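Local coordinates for type I modular polyketide synthase (Streptomyces albus subsp. albus, PDB 6IYR), which probably transfers acyl extender units, such as malonyl, from coenzyme A to an acyl carrier protein, as an acyltransferase domain of the salinomycin polyketide synthase, at residues 162-167 / 237-242; 190-195 / 243-248; 154-159 / 198-203; 231-236 / 339-344. All coordinates share one frame; numbering follows the deposited sequence.

Contact 1 of 4, residues 162-167 / 237-242; sequences DALAPY and DAAKVS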
loop_
_atom_site.group_PDB
_atom_site.type_symbol
_atom_site.label_atom_id
_atom_site.label_comp_id
_atom_site.label_asym_id
_atom_site.label_seq_id
_atom_site.Cartn_x
_atom_site.Cartn_y
_atom_site.Cartn_z
ATOM N N ASP A 162 10.103 -16.772 8.574
ATOM C CA ASP A 162 9.939 -18.204 8.908
ATOM C C ASP A 162 8.989 -18.888 7.921
ATOM O O ASP A 162 9.256 -20.006 7.484
ATOM C CB ASP A 162 9.414 -18.412 10.336
ATOM C CG ASP A 162 10.379 -17.913 11.403
ATOM O OD1 ASP A 162 11.618 -17.955 11.205
ATOM O OD2 ASP A 162 9.876 -17.501 12.462
ATOM N N ALA A 163 7.907 -18.203 7.557
ATOM C CA ALA A 163 6.943 -18.763 6.635
ATOM C C ALA A 163 7.573 -19.071 5.284
ATOM O O ALA A 163 7.234 -20.068 4.629
ATOM C CB ALA A 163 5.761 -17.851 6.506
ATOM N N LEU A 164 8.560 -18.274 4.900
ATOM C CA LEU A 164 9.147 -18.351 3.571
ATOM C C LEU A 164 10.224 -19.393 3.546
ATOM O O LEU A 164 10.648 -19.832 2.479
ATOM C CB LEU A 164 9.776 -16.985 3.114
ATOM C CG LEU A 164 8.742 -15.984 2.622
ATOM C CD1 LEU A 164 9.264 -14.564 2.711
ATOM C CD2 LEU A 164 8.197 -16.297 1.218
ATOM N N ALA A 165 10.784 -19.681 4.702
ATOM C CA ALA A 165 12.054 -20.377 4.743
ATOM C C ALA A 165 12.055 -21.788 4.119
ATOM O O ALA A 165 13.103 -22.270 3.667
ATOM C CB ALA A 165 12.549 -20.459 6.170
ATOM N N PRO A 166 10.908 -22.473 4.117
ATOM C CA PRO A 166 10.940 -23.766 3.429
ATOM C C PRO A 166 11.095 -23.604 1.933
ATOM O O PRO A 166 11.524 -24.516 1.242
ATOM C CB PRO A 166 9.584 -24.375 3.748
ATOM C CG PRO A 166 9.085 -23.632 4.935
ATOM C CD PRO A 166 9.633 -22.245 4.807
ATOM N N TYR A 167 10.857 -22.405 1.438
ATOM C CA TYR A 167 10.661 -22.238 0.009
ATOM C C TYR A 167 11.779 -21.463 -0.680
ATOM O O TYR A 167 11.843 -21.394 -1.904
ATOM C CB TYR A 167 9.334 -21.553 -0.271
ATOM C CG TYR A 167 8.178 -22.286 0.290
ATOM C CD1 TYR A 167 7.917 -23.589 -0.115
ATOM C CD2 TYR A 167 7.454 -21.763 1.354
ATOM C CE1 TYR A 167 6.919 -24.326 0.465
ATOM C CE2 TYR A 167 6.470 -22.502 1.957
ATOM C CZ TYR A 167 6.195 -23.771 1.490
ATOM O OH TYR A 167 5.210 -24.498 2.070
ATOM N N ASP A 237 0.871 -20.758 4.149
ATOM C CA ASP A 237 0.262 -20.933 2.844
ATOM C C ASP A 237 0.421 -19.704 1.948
ATOM O O ASP A 237 0.663 -19.857 0.764
ATOM C CB ASP A 237 -1.205 -21.309 2.958
ATOM C CG ASP A 237 -1.403 -22.828 3.269
ATOM O OD1 ASP A 237 -0.426 -23.605 3.185
ATOM O OD2 ASP A 237 -2.561 -23.235 3.452
ATOM N N ALA A 238 0.238 -18.504 2.492
ATOM C CA ALA A 238 0.425 -17.298 1.697
ATOM C C ALA A 238 1.882 -17.170 1.237
ATOM O O ALA A 238 2.130 -16.886 0.090
ATOM C CB ALA A 238 -0.057 -16.064 2.453
ATOM N N ALA A 239 2.826 -17.595 2.066
ATOM C CA ALA A 239 4.214 -17.549 1.702
ATOM C C ALA A 239 4.517 -18.545 0.603
ATOM O O ALA A 239 5.393 -18.333 -0.226
ATOM C CB ALA A 239 5.080 -17.861 2.909
ATOM N N LYS A 240 3.957 -19.735 0.724
ATOM C CA LYS A 240 4.114 -20.701 -0.315
ATOM C C LYS A 240 3.572 -20.149 -1.669
ATOM O O LYS A 240 4.269 -20.194 -2.666
ATOM C CB LYS A 240 3.416 -21.991 0.092
ATOM C CG LYS A 240 3.516 -23.117 -0.904
ATOM C CD LYS A 240 2.662 -24.286 -0.387
ATOM C CE LYS A 240 3.029 -25.603 -1.035
ATOM N NZ LYS A 240 2.541 -26.756 -0.236
ATOM N N VAL A 241 2.357 -19.626 -1.691
ATOM C CA VAL A 241 1.808 -19.047 -2.934
ATOM C C VAL A 241 2.729 -17.964 -3.476
ATOM O O VAL A 241 3.097 -18.005 -4.653
ATOM C CB VAL A 241 0.401 -18.483 -2.748
ATOM C CG1 VAL A 241 -0.113 -17.821 -4.025
ATOM C CG2 VAL A 241 -0.569 -19.598 -2.362
ATOM N N SER A 242 3.291 -17.151 -2.575
ATOM C CA SER A 242 4.093 -16.023 -3.008
ATOM C C SER A 242 5.373 -16.513 -3.654
ATOM O O SER A 242 5.711 -16.100 -4.759
ATOM C CB SER A 242 4.423 -15.079 -1.842
ATOM O OG SER A 242 5.303 -14.057 -2.306
#
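Ala239 points its CB toward the end of helix 151-164 and meets two residues there. Its CB is 3.7 Å from the CB of Ala163 and 3.5 Å from the carbonyl O of Ala163. The CD2 methyl of Leu164 also reaches it, 3.9 Å from Ala239 CB and 3.8 Å from Ala239 O. A small side chain at this point allows the backbones to come close, with CA of Leu164 and CA of Ala239 only 5.3 Å apart. Helices 151-164 and 235-248 both belong to the acyltransferase domain, and the contact is apolar packing with no hydrogen bond across it. Lys240 comes next and meets Tyr167. Its CA lies over one face of the phenol ring, 4.0 Å from the centroid, in a CH-pi contact. CB of Pro166 lies over the opposite face, so the ring is sandwiched. CG of Lys240 is anti to the backbone N (chi1 -179°) and the chain beyond is extended. It therefore runs outward across the ring, with CB 3.6 Å from Tyr167 CZ and CD 3.5 Å from Tyr167 OH. The side chain of Ser242 touches Pro193 and Trp196 of helix 188-208.

Contact 2 of 4, residues 190-195 / 243-248; sequences VVQPAL and ALRAKA. With PO4 (phosphate ion), chain B.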
loop_
_atom_site.group_PDB
_atom_site.type_symbol
_atom_site.label_atom_id
_atom_site.label_comp_id
_atom_site.label_asym_id
_atom_site.label_seq_id
_atom_site.Cartn_x
_atom_site.Cartn_y
_atom_site.Cartn_z
ATOM N N VAL A 190 12.839 -13.436 -6.145
ATOM C CA VAL A 190 13.346 -12.717 -4.957
ATOM C C VAL A 190 12.418 -11.552 -4.644
ATOM O O VAL A 190 11.934 -11.403 -3.510
ATOM C CB VAL A 190 14.765 -12.221 -5.213
ATOM C CG1 VAL A 190 15.282 -11.375 -4.045
ATOM C CG2 VAL A 190 15.676 -13.418 -5.385
ATOM N N VAL A 191 12.130 -10.735 -5.650
ATOM C CA VAL A 191 11.462 -9.488 -5.376
ATOM C C VAL A 191 10.043 -9.717 -4.895
ATOM O O VAL A 191 9.578 -8.980 -4.043
ATOM C CB VAL A 191 11.542 -8.466 -6.521
ATOM C CG1 VAL A 191 10.730 -8.839 -7.763
ATOM C CG2 VAL A 191 11.077 -7.116 -6.039
ATOM N N GLN A 192 9.325 -10.677 -5.483
ATOM C CA GLN A 192 7.904 -10.810 -5.184
ATOM C C GLN A 192 7.640 -11.228 -3.717
ATOM O O GLN A 192 6.824 -10.622 -3.027
ATOM C CB GLN A 192 7.174 -11.738 -6.192
ATOM C CG GLN A 192 7.122 -11.111 -7.577
ATOM C CD GLN A 192 6.148 -11.744 -8.572
ATOM O OE1 GLN A 192 6.068 -11.322 -9.720
ATOM N NE2 GLN A 192 5.415 -12.730 -8.146
ATOM N N PRO A 193 8.364 -12.227 -3.218
ATOM C CA PRO A 193 8.141 -12.636 -1.835
ATOM C C PRO A 193 8.647 -11.605 -0.804
ATOM O O PRO A 193 8.107 -11.537 0.303
ATOM C CB PRO A 193 8.943 -13.914 -1.709
ATOM C CG PRO A 193 9.130 -14.392 -3.109
ATOM C CD PRO A 193 9.187 -13.179 -3.957
ATOM N N ALA A 194 9.726 -10.896 -1.137
ATOM C CA ALA A 194 10.248 -9.826 -0.279
ATOM C C ALA A 194 9.178 -8.732 -0.130
ATOM O O ALA A 194 8.834 -8.268 0.981
ATOM C CB ALA A 194 11.514 -9.281 -0.912
ATOM N N LEU A 195 8.564 -8.378 -1.247
ATOM C CA LEU A 195 7.504 -7.383 -1.205
ATOM C C LEU A 195 6.286 -7.904 -0.443
ATOM O O LEU A 195 5.638 -7.173 0.260
ATOM C CB LEU A 195 7.074 -6.943 -2.590
ATOM C CG LEU A 195 7.967 -5.888 -3.270
ATOM C CD1 LEU A 195 7.500 -5.637 -4.720
ATOM C CD2 LEU A 195 7.919 -4.603 -2.451
ATOM N N ALA A 243 6.044 -17.430 -2.975
ATOM C CA ALA A 243 7.345 -17.866 -3.365
ATOM C C ALA A 243 7.275 -18.770 -4.588
ATOM O O ALA A 243 8.145 -18.728 -5.459
ATOM C CB ALA A 243 7.997 -18.595 -2.223
ATOM N N LEU A 244 6.285 -19.643 -4.615
ATOM C CA LEU A 244 6.251 -20.696 -5.638
ATOM C C LEU A 244 5.615 -20.154 -6.927
ATOM O O LEU A 244 6.009 -20.492 -8.046
ATOM C CB LEU A 244 5.473 -21.909 -5.098
ATOM C CG LEU A 244 6.298 -23.041 -4.489
ATOM C CD1 LEU A 244 7.631 -22.667 -3.879
ATOM C CD2 LEU A 244 5.519 -23.985 -3.597
ATOM N N ARG A 245 4.702 -19.214 -6.794
ATOM C CA ARG A 245 4.202 -18.556 -7.992
ATOM C C ARG A 245 5.274 -17.701 -8.644
ATOM O O ARG A 245 5.383 -17.694 -9.869
ATOM C CB ARG A 245 3.000 -17.739 -7.628
ATOM C CG ARG A 245 2.263 -17.032 -8.736
ATOM C CD ARG A 245 2.169 -15.614 -8.259
ATOM N NE ARG A 245 1.029 -14.855 -8.713
ATOM C CZ ARG A 245 1.169 -13.596 -9.120
ATOM N NH1 ARG A 245 2.418 -13.049 -9.282
ATOM N NH2 ARG A 245 0.088 -12.902 -9.412
ATOM N N ALA A 246 6.122 -17.065 -7.829
ATOM C CA ALA A 246 7.217 -16.250 -8.327
ATOM C C ALA A 246 8.283 -17.095 -9.002
ATOM O O ALA A 246 8.837 -16.715 -10.052
ATOM C CB ALA A 246 7.847 -15.428 -7.210
ATOM N N LYS A 247 8.538 -18.270 -8.450
ATOM C CA LYS A 247 9.468 -19.151 -9.122
ATOM C C LYS A 247 8.955 -19.567 -10.502
ATOM O O LYS A 247 9.726 -19.693 -11.422
ATOM C CB LYS A 247 9.738 -20.402 -8.308
ATOM C CG LYS A 247 10.630 -20.140 -7.118
ATOM C CD LYS A 247 11.308 -21.409 -6.672
ATOM C CE LYS A 247 11.158 -21.604 -5.192
ATOM N NZ LYS A 247 12.105 -20.688 -4.516
ATOM N N ALA A 248 7.674 -19.898 -10.607
ATOM C CA ALA A 248 7.138 -20.375 -11.893
ATOM C C ALA A 248 7.311 -19.279 -12.933
ATOM O O ALA A 248 7.710 -19.541 -14.080
ATOM C CB ALA A 248 5.674 -20.751 -11.748
HETATM P P PO4 B . 2.538 -9.332 -10.964
HETATM O O1 PO4 B . 3.443 -8.121 -10.845
HETATM O O2 PO4 B . 3.137 -10.693 -11.360
HETATM O O3 PO4 B . 1.958 -9.453 -9.563
HETATM O O4 PO4 B . 1.571 -8.988 -12.065
#
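Pro193 packs on Ala243 and Ala246 in the apolar part of this contact. CG of the proline ring lies 3.9 Å from Ala243 CA, and its CD is 4.2 Å from Ala246 CB. The same Ala246 methyl also meets the aliphatic start of Gln192, with CB to CB at 3.9 Å. Pro193 kinks its helix, because its N has no bond to the turn before.

The polar part joins Gln192 and Arg245. The two side chains meet at about a right angle, with amide and guanidinium planes 60° apart. The amide end lies at the edge of the guanidinium, next to NH1, but which way round the amide sits is doubtful. CG of Arg245 is anti to the backbone N (chi1 -176°), and a bend further out carries the head toward Gln192.

The third element is a phosphate ion, probably from the crystallisation liquor. Arg245 NH1 gives it a hydrogen bond, 3.2 Å to O2. Tyr320, Ser322, His323 and the N of Gln221 also bind it. Arg245 NH2 bonds Asn372, and weakly Ser220. Ser220 sits in a GxSxG sequence that fits a nucleophile elbow, and is probably the acyl-accepting serine. An arginine beside it is consistent with the carboxylate-binding arginine of malonyl transferases.

The two helices run nearly antiparallel, 159° between directions. Leu164 of helix 151-164 touches Pro193 and Ala243, while helix 331-337 packs on Ala248.

Contact 3 of 4, residues 154-159 / 198-203; sequences ASRLAE and VMVSLA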
loop_
_atom_site.group_PDB
_atom_site.type_symbol
_atom_site.label_atom_id
_atom_site.label_comp_id
_atom_site.label_asym_id
_atom_site.label_seq_id
_atom_site.Cartn_x
_atom_site.Cartn_y
_atom_site.Cartn_z
ATOM N N ALA A 154 8.976 -5.709 13.400
ATOM C CA ALA A 154 10.112 -6.593 13.422
ATOM C C ALA A 154 9.631 -8.006 13.656
ATOM O O ALA A 154 10.245 -8.978 13.199
ATOM C CB ALA A 154 11.098 -6.191 14.499
ATOM N N SER A 155 8.556 -8.153 14.402
ATOM C CA SER A 155 8.203 -9.498 14.782
ATOM C C SER A 155 7.301 -10.141 13.710
ATOM O O SER A 155 7.419 -11.324 13.427
ATOM C CB SER A 155 7.577 -9.510 16.169
ATOM O OG SER A 155 6.227 -9.866 16.089
ATOM N N ARG A 156 6.463 -9.342 13.072
ATOM C CA ARG A 156 5.689 -9.831 11.923
ATOM C C ARG A 156 6.574 -10.180 10.730
ATOM O O ARG A 156 6.405 -11.224 10.105
ATOM C CB ARG A 156 4.667 -8.787 11.521
ATOM C CG ARG A 156 3.612 -9.297 10.540
ATOM C CD ARG A 156 3.009 -10.602 11.025
ATOM N NE ARG A 156 1.746 -10.848 10.358
ATOM C CZ ARG A 156 1.114 -12.016 10.376
ATOM N NH1 ARG A 156 -0.039 -12.157 9.752
ATOM N NH2 ARG A 156 1.631 -13.041 11.004
ATOM N N LEU A 157 7.596 -9.364 10.485
ATOM C CA LEU A 157 8.530 -9.640 9.416
ATOM C C LEU A 157 9.342 -10.885 9.706
ATOM O O LEU A 157 9.593 -11.657 8.795
ATOM C CB LEU A 157 9.439 -8.437 9.122
ATOM C CG LEU A 157 10.170 -8.534 7.784
ATOM C CD1 LEU A 157 9.270 -8.078 6.642
ATOM C CD2 LEU A 157 11.470 -7.735 7.796
ATOM N N ALA A 158 9.653 -11.162 10.976
ATOM C CA ALA A 158 10.396 -12.391 11.315
ATOM C C ALA A 158 9.505 -13.615 11.146
ATOM O O ALA A 158 9.969 -14.674 10.730
ATOM C CB ALA A 158 10.950 -12.358 12.742
ATOM N N GLU A 159 8.221 -13.449 11.419
ATOM C CA GLU A 159 7.261 -14.503 11.101
ATOM C C GLU A 159 7.172 -14.735 9.596
ATOM O O GLU A 159 7.008 -15.886 9.160
ATOM C CB GLU A 159 5.872 -14.163 11.651
ATOM C CG GLU A 159 5.749 -14.331 13.161
ATOM C CD GLU A 159 4.522 -13.651 13.738
ATOM O OE1 GLU A 159 3.486 -13.561 13.054
ATOM O OE2 GLU A 159 4.647 -13.076 14.826
ATOM N N VAL A 198 6.999 -7.538 3.247
ATOM C CA VAL A 198 6.927 -6.131 3.640
ATOM C C VAL A 198 5.499 -5.670 3.771
ATOM O O VAL A 198 5.132 -5.066 4.772
ATOM C CB VAL A 198 7.700 -5.221 2.669
ATOM C CG1 VAL A 198 7.414 -3.736 2.909
ATOM C CG2 VAL A 198 9.176 -5.520 2.755
ATOM N N MET A 199 4.678 -5.958 2.777
ATOM C CA MET A 199 3.294 -5.508 2.815
ATOM C C MET A 199 2.485 -6.165 3.950
ATOM O O MET A 199 1.686 -5.493 4.655
ATOM C CB MET A 199 2.619 -5.744 1.478
ATOM C CG MET A 199 3.197 -4.949 0.299
ATOM S SD MET A 199 2.137 -5.105 -1.166
ATOM C CE MET A 199 2.625 -6.766 -1.635
ATOM N N VAL A 200 2.684 -7.461 4.147
ATOM C CA VAL A 200 2.023 -8.140 5.265
ATOM C C VAL A 200 2.454 -7.477 6.586
ATOM O O VAL A 200 1.652 -7.250 7.462
ATOM C CB VAL A 200 2.343 -9.630 5.253
ATOM C CG1 VAL A 200 1.842 -10.309 6.537
ATOM C CG2 VAL A 200 1.683 -10.258 4.023
ATOM N N SER A 201 3.701 -7.060 6.664
ATOM C CA SER A 201 4.226 -6.580 7.916
ATOM C C SER A 201 3.887 -5.135 8.163
ATOM O O SER A 201 3.536 -4.801 9.276
ATOM C CB SER A 201 5.698 -6.870 8.034
ATOM O OG SER A 201 5.886 -8.289 8.092
ATOM N N LEU A 202 3.806 -4.323 7.106
ATOM C CA LEU A 202 3.353 -2.954 7.244
ATOM C C LEU A 202 1.894 -2.910 7.678
ATOM O O LEU A 202 1.471 -2.008 8.412
ATOM C CB LEU A 202 3.518 -2.201 5.925
ATOM C CG LEU A 202 4.967 -1.933 5.475
ATOM C CD1 LEU A 202 4.929 -1.166 4.175
ATOM C CD2 LEU A 202 5.737 -1.109 6.508
ATOM N N ALA A 203 1.086 -3.840 7.172
ATOM C CA ALA A 203 -0.345 -3.826 7.471
ATOM C C ALA A 203 -0.599 -4.045 8.973
ATOM O O ALA A 203 -1.554 -3.531 9.541
ATOM C CB ALA A 203 -1.073 -4.876 6.649
HETATM O O HOH W 1 0.105 -9.066 8.910
#
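Ser201 presses its hydroxymethyl group into the backbone of the facing helix at Arg156 and Leu157. The motif is a pair of closely packed antiparallel helices within the acyltransferase domain, their axes 8.6 Å apart at an angle of 147°. The small serine suits this closeness, and the CA atoms of Arg156 and Ser201 are 5.4 Å apart. OG of Ser201 lies beside the backbone N of its own residue (chi1 -66°) and bonds back to the carbonyl of Ala197. Its approach to Leu157 N has a poor angle and is packing, not a hydrogen bond.

Leu157 flanks the serine on one side. Its CD1 is 3.7 Å from Ser201 OG, and the side chain extends to Leu172 and Leu176 of helix 172-177.

Arg156 flanks it on the other. Its CG is 3.5 Å from Ser201 OG, and the chain then bends at chi2 (50°) to pass Val200, whose CG1 lies 3.9 Å from Arg156 NE. Two partners lie at the edge of the guanidinium, in its plane, and fix its rotation. At one edge NH2 makes a salt bridge with Glu159, three residues further along the same helix, 2.8 Å from NH2 to OE1. At another edge NE meets a water. That water accepts from Arg156 NE at 2.8 Å and donates to Val200 O at 2.8 Å.

Contact 4 of 4, residues 231-236 / 339-344; sequences GALSLG and SGIAPR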
loop_
_atom_site.group_PDB
_atom_site.type_symbol
_atom_site.label_atom_id
_atom_site.label_comp_id
_atom_site.label_asym_id
_atom_site.label_seq_id
_atom_site.Cartn_x
_atom_site.Cartn_y
_atom_site.Cartn_z
ATOM N N GLY A 231 -6.813 -13.249 6.565
ATOM C CA GLY A 231 -6.930 -14.529 7.235
ATOM C C GLY A 231 -7.456 -15.640 6.340
ATOM O O GLY A 231 -7.617 -16.755 6.795
ATOM N N ALA A 232 -7.617 -15.380 5.045
ATOM C CA ALA A 232 -8.053 -16.432 4.112
ATOM C C ALA A 232 -6.970 -17.463 3.778
ATOM O O ALA A 232 -7.257 -18.626 3.424
ATOM C CB ALA A 232 -8.625 -15.815 2.870
ATOM N N LEU A 233 -5.721 -17.095 4.011
ATOM C CA LEU A 233 -4.643 -18.080 4.045
ATOM C C LEU A 233 -3.855 -17.882 5.307
ATOM O O LEU A 233 -3.701 -16.735 5.760
ATOM C CB LEU A 233 -3.671 -17.903 2.861
ATOM C CG LEU A 233 -4.235 -18.119 1.444
ATOM C CD1 LEU A 233 -3.244 -17.650 0.371
ATOM C CD2 LEU A 233 -4.557 -19.586 1.251
ATOM N N SER A 234 -3.291 -18.983 5.811
ATOM C CA SER A 234 -2.320 -18.916 6.868
ATOM C C SER A 234 -1.115 -18.242 6.299
ATOM O O SER A 234 -0.895 -18.275 5.082
ATOM C CB SER A 234 -1.917 -20.313 7.372
ATOM O OG SER A 234 -1.319 -21.112 6.348
ATOM N N LEU A 235 -0.234 -17.822 7.189
ATOM C CA LEU A 235 0.982 -17.153 6.765
ATOM C C LEU A 235 1.830 -18.131 5.973
ATOM O O LEU A 235 2.455 -17.757 4.999
ATOM C CB LEU A 235 1.782 -16.699 7.973
ATOM C CG LEU A 235 2.326 -15.279 8.070
ATOM C CD1 LEU A 235 3.761 -15.260 8.549
ATOM C CD2 LEU A 235 2.131 -14.423 6.848
ATOM N N GLY A 236 1.902 -19.371 6.446
ATOM C CA GLY A 236 2.648 -20.418 5.749
ATOM C C GLY A 236 2.180 -20.647 4.309
ATOM O O GLY A 236 2.989 -20.857 3.401
ATOM N N SER A 339 -1.206 -27.132 -5.024
ATOM C CA SER A 339 -2.351 -28.014 -4.798
ATOM C C SER A 339 -2.633 -28.211 -3.303
ATOM O O SER A 339 -3.752 -28.543 -2.930
ATOM C CB SER A 339 -2.119 -29.378 -5.439
ATOM O OG SER A 339 -1.024 -30.001 -4.796
ATOM N N GLY A 340 -1.617 -28.046 -2.463
ATOM C CA GLY A 340 -1.744 -28.398 -1.054
ATOM C C GLY A 340 -2.230 -27.308 -0.116
ATOM O O GLY A 340 -2.449 -27.574 1.051
ATOM N N ILE A 341 -2.396 -26.074 -0.578
ATOM C CA ILE A 341 -2.790 -25.027 0.360
ATOM C C ILE A 341 -4.210 -25.282 0.868
ATOM O O ILE A 341 -5.007 -25.907 0.179
ATOM C CB ILE A 341 -2.673 -23.605 -0.255
ATOM C CG1 ILE A 341 -3.539 -23.469 -1.506
ATOM C CG2 ILE A 341 -1.229 -23.321 -0.633
ATOM C CD1 ILE A 341 -3.513 -22.066 -2.117
ATOM N N ALA A 342 -4.556 -24.649 1.984
ATOM C CA ALA A 342 -5.866 -24.788 2.605
ATOM C C ALA A 342 -6.482 -23.427 2.895
ATOM O O ALA A 342 -6.407 -22.924 4.017
ATOM C CB ALA A 342 -5.754 -25.593 3.905
ATOM N N PRO A 343 -7.177 -22.854 1.908
ATOM C CA PRO A 343 -7.737 -21.566 2.184
ATOM C C PRO A 343 -8.890 -21.694 3.162
ATOM O O PRO A 343 -9.536 -22.715 3.211
ATOM C CB PRO A 343 -8.246 -21.096 0.819
ATOM C CG PRO A 343 -8.360 -22.306 0.000
ATOM C CD PRO A 343 -7.315 -23.232 0.496
ATOM N N ARG A 344 -9.258 -20.608 3.800
ATOM C CA ARG A 344 -10.265 -20.689 4.815
ATOM C C ARG A 344 -10.932 -19.355 4.900
ATOM O O ARG A 344 -10.667 -18.487 4.073
ATOM C CB ARG A 344 -9.619 -21.084 6.124
ATOM C CG ARG A 344 -8.767 -19.992 6.718
ATOM C CD ARG A 344 -7.353 -20.457 6.906
ATOM N NE ARG A 344 -6.609 -19.514 7.736
ATOM C CZ ARG A 344 -5.614 -19.862 8.547
ATOM N NH1 ARG A 344 -4.982 -18.944 9.265
ATOM N NH2 ARG A 344 -5.203 -21.119 8.587
HETATM O O HOH W 2 -4.255 -21.510 4.634
#
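Arg344 starts with CG wedged between its backbone N and carbonyl carbon (chi1 71°), then bends at chi2 (-122°). These turns lay the side chain back along the Gly231-Ser234 loop. NE then reaches Gly231 O in a fairly straight hydrogen bond of 3.1 Å, with the carbonyl O close to the guanidinium plane. One face of the same group rests on the backbone of Ser234, whose N lies over its centre. Ser234 CB is 3.6 Å from Arg344 NH2. The backbone N of Arg344 gives a second bond, 2.8 Å to Ala232 O. Pro343 CA adds a CA-H...O contact of 3.2 Å to the same Ala232 O. Leu233 lies side by side with Pro343, with CD2 to CB at 4.0 Å, and touches Ile341. A water accepts from Ser234 N and donates to Ala342 O at 2.6 Å. The loop joins helix 222-230 to helix 235-248, where Ser234 is the N-cap and bonds Asp237 N. Asp237 OD2 accepts a hydrogen bond from the N of Ala342. Gly231 has positive phi and directly follows helix 222-230. The positive guanidinium would therefore be expected to interact favourably with the partly negative carbonyl end of that helix.

Following the chain, contact 3 opens first, on helix 151-164, and contact 1 opens at that helix's end. Contact 2 opens on helix 188-208, which then closes contact 3. Contact 4 opens at 231-236, before helix 235-248 closes contact 1 and then contact 2. The 339-344 loop closes contact 4 last. Contacts 3 and 4 are in series, every other pair crosses, and none nests. Contacts 1, 2 and 3 tie helices 151-164, 188-208 and 235-248 to one another in pairs. Contact 4 adds the loop after helix 331-337. Direct touches join them: Tyr167 O to Lys247 NZ between contacts 1 and 2, Asp237 to Ala342 between 1 and 4, and Leu235 against Arg156 and Val200 between 3 and 4.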